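Local structure of alcohol dehydrogenase, zinc-containing (Thermotoga maritima, 1VJ0) at residues M21-F26 / L71-G76. The protein binds zinc at two sites and probably works as an oxidoreductase of the zinc-containing alcohol dehydrogenase family. Residues are numbered along the deposited sequence; the frame is centred on the assembly and turned at random.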
loop_
_atom_site.group_PDB
_atom_site.type_symbol
_atom_site.label_atom_id
_atom_site.label_comp_id
_atom_site.label_asym_id
_atom_site.label_seq_id
_atom_site.Cartn_x
_atom_site.Cartn_y
_atom_site.Cartn_z
ATOM N N MET A 21 40.251 15.904 13.219
ATOM C CA MET A 21 40.582 14.996 14.290
ATOM C C MET A 21 40.475 13.588 13.735
ATOM O O MET A 21 39.398 13.138 13.390
ATOM C CB MET A 21 39.634 15.195 15.467
ATOM C CG MET A 21 39.782 16.567 16.094
ATOM S SD MET A 21 41.404 16.933 16.808
ATOM C CE MET A 21 41.346 15.893 18.255
ATOM N N VAL A 22 41.637 12.948 13.638
ATOM C CA VAL A 22 41.821 11.690 12.945
ATOM C C VAL A 22 41.913 10.534 13.958
ATOM O O VAL A 22 42.639 10.619 14.919
ATOM C CB VAL A 22 43.079 11.783 12.082
ATOM C CG1 VAL A 22 43.366 10.470 11.324
ATOM C CG2 VAL A 22 42.929 12.993 11.119
ATOM N N LEU A 23 41.179 9.466 13.680
ATOM C CA LEU A 23 41.357 8.180 14.330
ATOM C C LEU A 23 42.432 7.416 13.570
ATOM O O LEU A 23 42.232 7.065 12.396
ATOM C CB LEU A 23 40.059 7.380 14.245
ATOM C CG LEU A 23 40.033 6.003 14.943
ATOM C CD1 LEU A 23 40.186 6.158 16.474
ATOM C CD2 LEU A 23 38.760 5.363 14.636
ATOM N N GLU A 24 43.553 7.159 14.245
ATOM C CA GLU A 24 44.693 6.440 13.668
ATOM C C GLU A 24 44.753 4.988 14.086
ATOM O O GLU A 24 45.195 4.132 13.305
ATOM C CB GLU A 24 45.992 7.029 14.194
ATOM C CG GLU A 24 46.278 8.469 13.890
ATOM C CD GLU A 24 47.683 8.771 14.390
ATOM O OE1 GLU A 24 47.904 8.783 15.639
ATOM O OE2 GLU A 24 48.585 8.850 13.529
ATOM N N LYS A 25 44.379 4.749 15.348
ATOM C CA LYS A 25 44.369 3.410 15.992
ATOM C C LYS A 25 43.165 3.340 16.940
ATOM O O LYS A 25 42.849 4.313 17.650
ATOM C CB LYS A 25 45.617 3.197 16.842
ATOM C CG LYS A 25 46.953 3.487 16.200
ATOM C CD LYS A 25 48.064 2.859 17.021
ATOM C CE LYS A 25 49.403 3.653 16.911
ATOM N NZ LYS A 25 50.429 3.242 17.935
ATOM N N PHE A 26 42.513 2.196 16.997
ATOM C CA PHE A 26 41.335 2.075 17.869
ATOM C C PHE A 26 41.750 2.241 19.326
ATOM O O PHE A 26 42.884 1.921 19.710
ATOM C CB PHE A 26 40.605 0.751 17.643
ATOM C CG PHE A 26 40.091 0.581 16.247
ATOM C CD1 PHE A 26 39.207 1.484 15.704
ATOM C CD2 PHE A 26 40.482 -0.508 15.469
ATOM C CE1 PHE A 26 38.740 1.324 14.423
ATOM C CE2 PHE A 26 39.997 -0.676 14.180
ATOM C CZ PHE A 26 39.118 0.235 13.662
ATOM N N LEU A 71 41.228 2.366 8.904
ATOM C CA LEU A 71 42.136 3.316 9.550
ATOM C C LEU A 71 43.241 3.744 8.576
ATOM O O LEU A 71 43.748 2.899 7.818
ATOM C CB LEU A 71 42.753 2.646 10.774
ATOM C CG LEU A 71 41.781 2.295 11.894
ATOM C CD1 LEU A 71 42.461 1.554 13.001
ATOM C CD2 LEU A 71 41.169 3.572 12.447
ATOM N N PRO A 72 43.616 5.024 8.583
ATOM C CA PRO A 72 42.996 6.043 9.454
ATOM C C PRO A 72 41.725 6.552 8.857
ATOM O O PRO A 72 41.483 6.318 7.673
ATOM C CB PRO A 72 44.046 7.162 9.460
ATOM C CG PRO A 72 44.683 7.057 8.122
ATOM C CD PRO A 72 44.825 5.565 7.947
ATOM N N ILE A 73 40.933 7.260 9.671
ATOM C CA ILE A 73 39.643 7.792 9.242
ATOM C C ILE A 73 39.346 9.062 10.022
ATOM O O ILE A 73 39.682 9.145 11.212
ATOM C CB ILE A 73 38.497 6.739 9.437
ATOM C CG1 ILE A 73 37.160 7.267 8.947
ATOM C CG2 ILE A 73 38.358 6.291 10.917
ATOM C CD1 ILE A 73 36.072 6.240 8.908
ATOM N N ILE A 74 38.699 10.006 9.341
ATOM C CA ILE A 74 38.000 11.107 9.982
ATOM C C ILE A 74 36.515 10.725 10.227
ATOM O O ILE A 74 35.701 10.607 9.305
ATOM C CB ILE A 74 38.140 12.411 9.174
ATOM C CG1 ILE A 74 39.616 12.828 9.019
ATOM C CG2 ILE A 74 37.336 13.505 9.839
ATOM C CD1 ILE A 74 39.904 13.778 7.853
ATOM N N LEU A 75 36.170 10.560 11.502
ATOM C CA LEU A 75 34.831 10.175 11.873
ATOM C C LEU A 75 33.905 11.351 11.665
ATOM O O LEU A 75 34.363 12.467 11.314
ATOM C CB LEU A 75 34.775 9.695 13.322
ATOM C CG LEU A 75 35.555 8.436 13.663
ATOM C CD1 LEU A 75 35.656 8.307 15.165
ATOM C CD2 LEU A 75 34.918 7.227 13.061
ATOM N N GLY A 76 32.612 11.089 11.900
ATOM C CA GLY A 76 31.580 12.119 11.864
ATOM C C GLY A 76 30.752 11.943 10.612
ATOM O O GLY A 76 31.215 12.267 9.532
HETATM O O HOH W 1 38.033 10.832 13.613
#
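L23 and I73 bind each other twice through the backbone, L23 N to I73 O at 2.9 Å and I73 N to L23 O at 3.0 Å, the mutual pair of a single antiparallel bridge. Around this bridge the side chain of L71 illustrates how the branches of one leucine can be shared between neighbours. Its CB lies 3.8 Å from E24 O. At CG, placed anti to its own carbonyl carbon (chi1 -65°), the chain is already beside the F26 ring, near CZ, and there it forks. CD1 sits over one face of that ring, 3.6 Å from the centroid and 16° off the normal, a CH-pi contact; CD2 turns to L23, meeting its CG at 3.7 Å, with the carbonyl O of L23 equally near, and still grazes CE1 of the ring. An alanine in place of F26 would probably leave CD1 of L71 without its aromatic cover and open a gap beside the leucine. Beyond the cis peptide bond that precedes P72, CB of the proline lies 3.9 Å from CG1 of V22, whose other methyl, CG2, packs on CG1 of I74. Where direct pairing stops, a water continues it, donating to M21 O and accepting from L75 N. The contact thus joins strand 16-22 and the chain that follows it, paired with strand 31-37, to the loop between helix 56-62 and strand 78-86; that helix touches L23 and L75 through F62 and M61, and the loop runs on directly to the zinc ligands H77 and E78.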